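Local coordinates for protein 2-methyl-aconitate isomerase (Shewanella oneidensis, PDB 5K87) that catalyses the cis-trans isomerization of 2-methyl-aconitate in propionate catabolism through the 2-methylcitrate cycle, by base-catalysed proton abstraction and rotation about the C2-C3 bond, at residues Tyr18-Thr23 against Ser383-Val388; Gly223-Phe228 against Gln279-Ile284. The protein carries 1 engineered substitution. All blocks are in the same frame, centred on the assembly; numbering follows the deposited sequence.

Contact 1. Residues Tyr18-Thr23 against Ser383-Val388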
loop_
_atom_site.group_PDB
_atom_site.type_symbol
_atom_site.label_atom_id
_atom_site.label_comp_id
_atom_site.label_asym_id
_atom_site.label_seq_id
_atom_site.Cartn_x
_atom_site.Cartn_y
_atom_site.Cartn_z
ATOM N N TYR A 18 11.906 -1.823 8.074
ATOM C CA TYR A 18 10.710 -1.178 7.577
ATOM C C TYR A 18 9.982 -0.598 8.786
ATOM O O TYR A 18 9.671 -1.336 9.742
ATOM C CB TYR A 18 9.880 -2.237 6.864
ATOM C CG TYR A 18 8.597 -1.798 6.211
ATOM C CD1 TYR A 18 8.564 -0.768 5.274
ATOM C CD2 TYR A 18 7.421 -2.467 6.493
ATOM C CE1 TYR A 18 7.366 -0.428 4.649
ATOM C CE2 TYR A 18 6.239 -2.131 5.880
ATOM C CZ TYR A 18 6.221 -1.115 4.965
ATOM O OH TYR A 18 5.016 -0.815 4.373
ATOM N N MET A 19 9.762 0.720 8.775
ATOM C CA MET A 19 9.246 1.423 9.950
ATOM C C MET A 19 8.095 2.329 9.594
ATOM O O MET A 19 8.043 2.875 8.481
ATOM C CB MET A 19 10.324 2.295 10.604
ATOM C CG MET A 19 11.575 1.548 10.986
ATOM S SD MET A 19 12.739 2.566 11.907
ATOM C CE MET A 19 11.829 2.914 13.413
ATOM N N ARG A 20 7.179 2.510 10.541
ATOM C CA ARG A 20 6.295 3.665 10.519
ATOM C C ARG A 20 6.940 4.813 11.288
ATOM O O ARG A 20 7.442 4.616 12.404
ATOM C CB ARG A 20 4.937 3.348 11.146
ATOM C CG ARG A 20 4.038 4.574 11.198
ATOM C CD ARG A 20 2.731 4.370 11.978
ATOM N NE ARG A 20 2.946 4.093 13.401
ATOM C CZ ARG A 20 3.323 4.995 14.301
ATOM N NH1 ARG A 20 3.544 6.255 13.950
ATOM N NH2 ARG A 20 3.490 4.625 15.569
ATOM N N GLY A 21 6.956 6.003 10.691
ATOM C CA GLY A 21 7.287 7.226 11.402
ATOM C C GLY A 21 6.159 8.205 11.165
ATOM O O GLY A 21 5.838 8.494 10.014
ATOM N N GLY A 22 5.532 8.695 12.231
ATOM C CA GLY A 22 4.365 9.542 12.067
ATOM C C GLY A 22 3.324 8.837 11.211
ATOM O O GLY A 22 3.017 7.659 11.433
ATOM N N THR A 23 2.810 9.539 10.204
ATOM C CA THR A 23 1.795 8.988 9.313
ATOM C C THR A 23 2.375 8.443 8.005
ATOM O O THR A 23 1.677 8.413 6.992
ATOM C CB THR A 23 0.726 10.047 8.997
ATOM O OG1 THR A 23 1.352 11.249 8.528
ATOM C CG2 THR A 23 -0.055 10.390 10.247
ATOM N N SER A 383 4.978 16.707 17.993
ATOM C CA SER A 383 5.156 15.349 18.477
ATOM C C SER A 383 4.704 14.350 17.433
ATOM O O SER A 383 3.684 14.544 16.765
ATOM C CB SER A 383 4.382 15.140 19.766
ATOM O OG SER A 383 4.977 15.893 20.808
ATOM N N ARG A 384 5.478 13.280 17.302
ATOM C CA ARG A 384 5.132 12.169 16.431
ATOM C C ARG A 384 5.325 10.884 17.246
ATOM O O ARG A 384 5.304 10.925 18.481
ATOM C CB ARG A 384 5.993 12.221 15.158
ATOM C CG ARG A 384 5.853 13.517 14.332
ATOM C CD ARG A 384 4.677 13.502 13.346
ATOM N NE ARG A 384 3.384 13.780 13.964
ATOM C CZ ARG A 384 2.235 13.768 13.300
ATOM N NH1 ARG A 384 1.102 14.059 13.916
ATOM N NH2 ARG A 384 2.214 13.443 12.012
ATOM N N SER A 385 5.458 9.751 16.566
ATOM C CA SER A 385 5.753 8.463 17.192
ATOM C C SER A 385 6.330 7.606 16.082
ATOM O O SER A 385 6.266 7.990 14.904
ATOM C CB SER A 385 4.495 7.820 17.772
ATOM O OG SER A 385 3.583 7.420 16.753
ATOM N N ALA A 386 6.897 6.455 16.443
ATOM C CA ALA A 386 7.481 5.560 15.454
ATOM C C ALA A 386 7.515 4.146 15.963
ATOM O O ALA A 386 7.546 3.909 17.169
ATOM C CB ALA A 386 8.892 5.998 15.125
ATOM N N ARG A 387 7.547 3.190 15.045
ATOM C CA ARG A 387 7.762 1.806 15.429
ATOM C C ARG A 387 8.285 0.990 14.266
ATOM O O ARG A 387 7.972 1.258 13.096
ATOM C CB ARG A 387 6.496 1.174 16.019
ATOM C CG ARG A 387 5.286 1.258 15.127
ATOM C CD ARG A 387 4.037 0.604 15.738
ATOM N NE ARG A 387 4.145 -0.847 15.716
ATOM C CZ ARG A 387 3.528 -1.677 14.871
ATOM N NH1 ARG A 387 3.782 -2.958 14.987
ATOM N NH2 ARG A 387 2.672 -1.265 13.946
ATOM N N VAL A 388 9.071 -0.018 14.597
ATOM C CA VAL A 388 9.484 -1.006 13.637
ATOM C C VAL A 388 8.318 -1.918 13.277
ATOM O O VAL A 388 7.626 -2.457 14.162
ATOM C CB VAL A 388 10.626 -1.839 14.211
ATOM C CG1 VAL A 388 10.959 -3.010 13.285
ATOM C CG2 VAL A 388 11.839 -0.962 14.446
HETATM O O HOH W 1 0.509 13.710 9.539
#
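R20 and R387 form the central of three antiparallel pairs between 18-23 and 383-388, which lie on strands 12-21 and 374-391. R20 N donates to R387 O at 3.0 Å, and R387 N returns a bond to R20 O. Two non-hydrogen-bonded pairs, M19 with V388 and G21 with A386, flank this hydrogen-bonded one. Past the G21-A386 pair, G22 N reaches S385 O at 2.9 Å in a nearly straight bond (173°). G22 has a positive phi of 54°, and a CB on it would be pressed against R384 CD.

Among the side chains, the R20 guanidinium grips one oxygen end-on, with both terminal nitrogens: NH1 and NH2 each lie 3.0 Å from S385 OG, which sits near the guanidinium plane. The R20 chain bends at chi3 (64°), which places NE, and NE makes a salt bridge to D64 of the second subunit. NH1 also bonds G22 O at 2.9 Å, close to the guanidinium plane. R387 CG lies 3.8 Å from R20 NH2, while R387 NH2 shares D64 of that subunit and NH1 bonds its Q11.

Apolar contact occupies the other face, where M19 CE meets V388 CG2 at 4.0 Å. Helix 113-122 covers this face, with A115 touching both M19 and A386.

Towards the active site, a water bridges T23 OG1 and R384 NH2, the latter 3.0 Å from the water oxygen.

The R20 guanidinium is thus fixed in rotation by S385, G22 and D64. Two arginines together at a buried dimer interface are probably tolerated in part because D64 of the second subunit is shared between them. R384 NH2 and T23 N, both bonded to N111 OD1, are likely to position that substrate-binding side chain.

Contact 2. Residues Gly223-Phe228 against Gln279-Ile284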
loop_
_atom_site.group_PDB
_atom_site.type_symbol
_atom_site.label_atom_id
_atom_site.label_comp_id
_atom_site.label_asym_id
_atom_site.label_seq_id
_atom_site.Cartn_x
_atom_site.Cartn_y
_atom_site.Cartn_z
ATOM N N GLY A 223 10.920 24.213 6.507
ATOM C CA GLY A 223 10.527 22.815 6.501
ATOM C C GLY A 223 10.671 22.223 5.108
ATOM O O GLY A 223 11.411 21.254 4.900
ATOM N N ILE A 224 9.968 22.823 4.151
ATOM C CA ILE A 224 10.059 22.490 2.734
ATOM C C ILE A 224 9.483 23.713 2.023
ATOM O O ILE A 224 8.649 24.411 2.597
ATOM C CB ILE A 224 9.254 21.193 2.426
ATOM C CG1 ILE A 224 9.602 20.586 1.056
ATOM C CG2 ILE A 224 7.756 21.413 2.596
ATOM C CD1 ILE A 224 9.330 19.072 0.977
ATOM N N PRO A 225 9.939 24.014 0.795
ATOM C CA PRO A 225 9.312 25.155 0.111
ATOM C C PRO A 225 7.839 24.859 -0.138
ATOM O O PRO A 225 7.513 23.778 -0.651
ATOM C CB PRO A 225 10.086 25.253 -1.209
ATOM C CG PRO A 225 11.374 24.552 -0.958
ATOM C CD PRO A 225 11.083 23.472 0.040
ATOM N N THR A 226 6.964 25.791 0.237
ATOM C CA THR A 226 5.528 25.562 0.212
ATOM C C THR A 226 4.787 26.791 -0.296
ATOM O O THR A 226 5.108 27.929 0.084
ATOM C CB THR A 226 4.996 25.201 1.626
ATOM O OG1 THR A 226 5.726 24.078 2.136
ATOM C CG2 THR A 226 3.525 24.838 1.568
ATOM N N ILE A 227 3.802 26.554 -1.152
ATOM C CA ILE A 227 2.899 27.578 -1.644
ATOM C C ILE A 227 1.571 27.370 -0.942
ATOM O O ILE A 227 0.968 26.305 -1.078
ATOM C CB ILE A 227 2.658 27.404 -3.149
ATOM C CG1 ILE A 227 3.974 27.423 -3.920
ATOM C CG2 ILE A 227 1.711 28.468 -3.657
ATOM C CD1 ILE A 227 3.946 26.600 -5.199
ATOM N N PHE A 228 1.117 28.376 -0.195
ATOM C CA PHE A 228 -0.190 28.344 0.446
ATOM C C PHE A 228 -1.160 29.274 -0.280
ATOM O O PHE A 228 -0.847 30.442 -0.514
ATOM C CB PHE A 228 -0.092 28.833 1.895
ATOM C CG PHE A 228 0.663 27.914 2.808
ATOM C CD1 PHE A 228 0.075 26.751 3.283
ATOM C CD2 PHE A 228 1.943 28.231 3.225
ATOM C CE1 PHE A 228 0.756 25.911 4.144
ATOM C CE2 PHE A 228 2.631 27.397 4.082
ATOM C CZ PHE A 228 2.037 26.236 4.544
ATOM N N GLN A 279 8.885 17.315 -9.017
ATOM C CA GLN A 279 7.554 17.080 -8.461
ATOM C C GLN A 279 7.481 17.219 -6.944
ATOM O O GLN A 279 6.423 17.489 -6.388
ATOM C CB GLN A 279 7.053 15.690 -8.861
ATOM C CG GLN A 279 6.657 15.568 -10.328
ATOM C CD GLN A 279 5.363 16.292 -10.650
ATOM O OE1 GLN A 279 4.303 15.973 -10.103
ATOM N NE2 GLN A 279 5.442 17.275 -11.538
ATOM N N HIS A 280 8.607 17.019 -6.278
ATOM C CA HIS A 280 8.646 16.892 -4.822
ATOM C C HIS A 280 8.648 18.242 -4.126
ATOM O O HIS A 280 8.050 18.404 -3.071
ATOM C CB HIS A 280 9.891 16.070 -4.488
ATOM C CG HIS A 280 10.080 15.730 -3.043
ATOM N ND1 HIS A 280 9.047 15.514 -2.150
ATOM C CD2 HIS A 280 11.222 15.496 -2.355
ATOM C CE1 HIS A 280 9.551 15.198 -0.969
ATOM N NE2 HIS A 280 10.870 15.179 -1.070
ATOM N N THR A 281 9.302 19.219 -4.729
ATOM C CA THR A 281 9.324 20.563 -4.175
ATOM C C THR A 281 9.091 21.559 -5.307
ATOM O O THR A 281 9.499 21.307 -6.443
ATOM C CB THR A 281 10.676 20.852 -3.471
ATOM O OG1 THR A 281 11.756 20.595 -4.380
ATOM C CG2 THR A 281 10.863 19.966 -2.255
ATOM N N PRO A 282 8.397 22.670 -5.031
ATOM C CA PRO A 282 7.727 22.999 -3.770
ATOM C C PRO A 282 6.446 22.196 -3.608
ATOM O O PRO A 282 5.943 21.607 -4.575
ATOM C CB PRO A 282 7.370 24.475 -3.955
ATOM C CG PRO A 282 7.124 24.597 -5.441
ATOM C CD PRO A 282 8.182 23.712 -6.052
ATOM N N LYS A 283 5.922 22.179 -2.390
ATOM C CA LYS A 283 4.591 21.652 -2.131
ATOM C C LYS A 283 3.554 22.749 -2.350
ATOM O O LYS A 283 3.875 23.947 -2.291
ATOM C CB LYS A 283 4.511 21.155 -0.684
ATOM C CG LYS A 283 5.544 20.081 -0.348
ATOM C CD LYS A 283 5.366 18.812 -1.177
ATOM C CE LYS A 283 6.311 17.703 -0.724
ATOM N NZ LYS A 283 6.229 16.514 -1.637
ATOM N N ILE A 284 2.313 22.345 -2.598
ATOM C CA ILE A 284 1.194 23.277 -2.654
ATOM C C ILE A 284 0.115 22.853 -1.661
ATOM O O ILE A 284 -0.157 21.658 -1.486
ATOM C CB ILE A 284 0.634 23.417 -4.095
ATOM C CG1 ILE A 284 -0.449 24.497 -4.169
ATOM C CG2 ILE A 284 0.171 22.072 -4.656
ATOM C CD1 ILE A 284 -0.729 24.955 -5.591
#
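T226-I227 and K283-I284 form a parallel strand pair in a protein of the diaminopimelate epimerase clan, whose members share a two-domain fold with the active site between the domains. The second strand brings in K283, a substrate-binding residue. Within 223-228 and 279-284, two backbone bonds join the strands: K283 N to P225 O at 2.8 Å and I227 N to K283 O at 2.8 Å.

Apolar contacts lie on both sides of the ladder. Beside K283, the I224 side chain crosses the lysine chain obliquely, CD1 resting 3.7 Å from K283 CE; chi1 of -165° sets I224 CG1 anti to the backbone N, 3.6 Å from T281 CG2. On the face of I227 and I284, I227 CD1 touches P282 CG at 3.8 Å, next to helix 249-266. A cis peptide bond precedes P282, and its ring CB also meets P225 CB.

The K283 chain bends at chi2 (-62°) and is extended from there to NZ, which donates to H280 ND1 at 3.0 Å, to S314 OG and, weakly, to H280 O. A leucine here would probably leave H280 ND1 and S314 OG without this mate and deprive the substrate of a binding group. M323, inferred to be an active-site proton donor or acceptor, touches the K283 side chain. From the first pair of the ladder, T226 OG1 donates back to I224 O at 3.0 Å, from above the carbonyl plane.

From the N terminus, strand 12-21 comes first in the chain, and contact 1 pairs it with strand 374-391 near the C terminus, closing a loop of some 360 residues. Contact 2 is nested wholly inside that loop: about 50 residues, including helix 249-266, separate strand 225-230 from strand 283-288, and contact 2 joins these two neighbouring strands beside that helix. The centres of contact 1 and contact 2 are about 22 Å apart, and the two do not touch. Contact 1 ties the chain ends together beside the second subunit, whereas contact 2 is internal to one chain. Each nevertheless reaches substrate-binding residues, contact 1 through N111 and contact 2 through K283 itself.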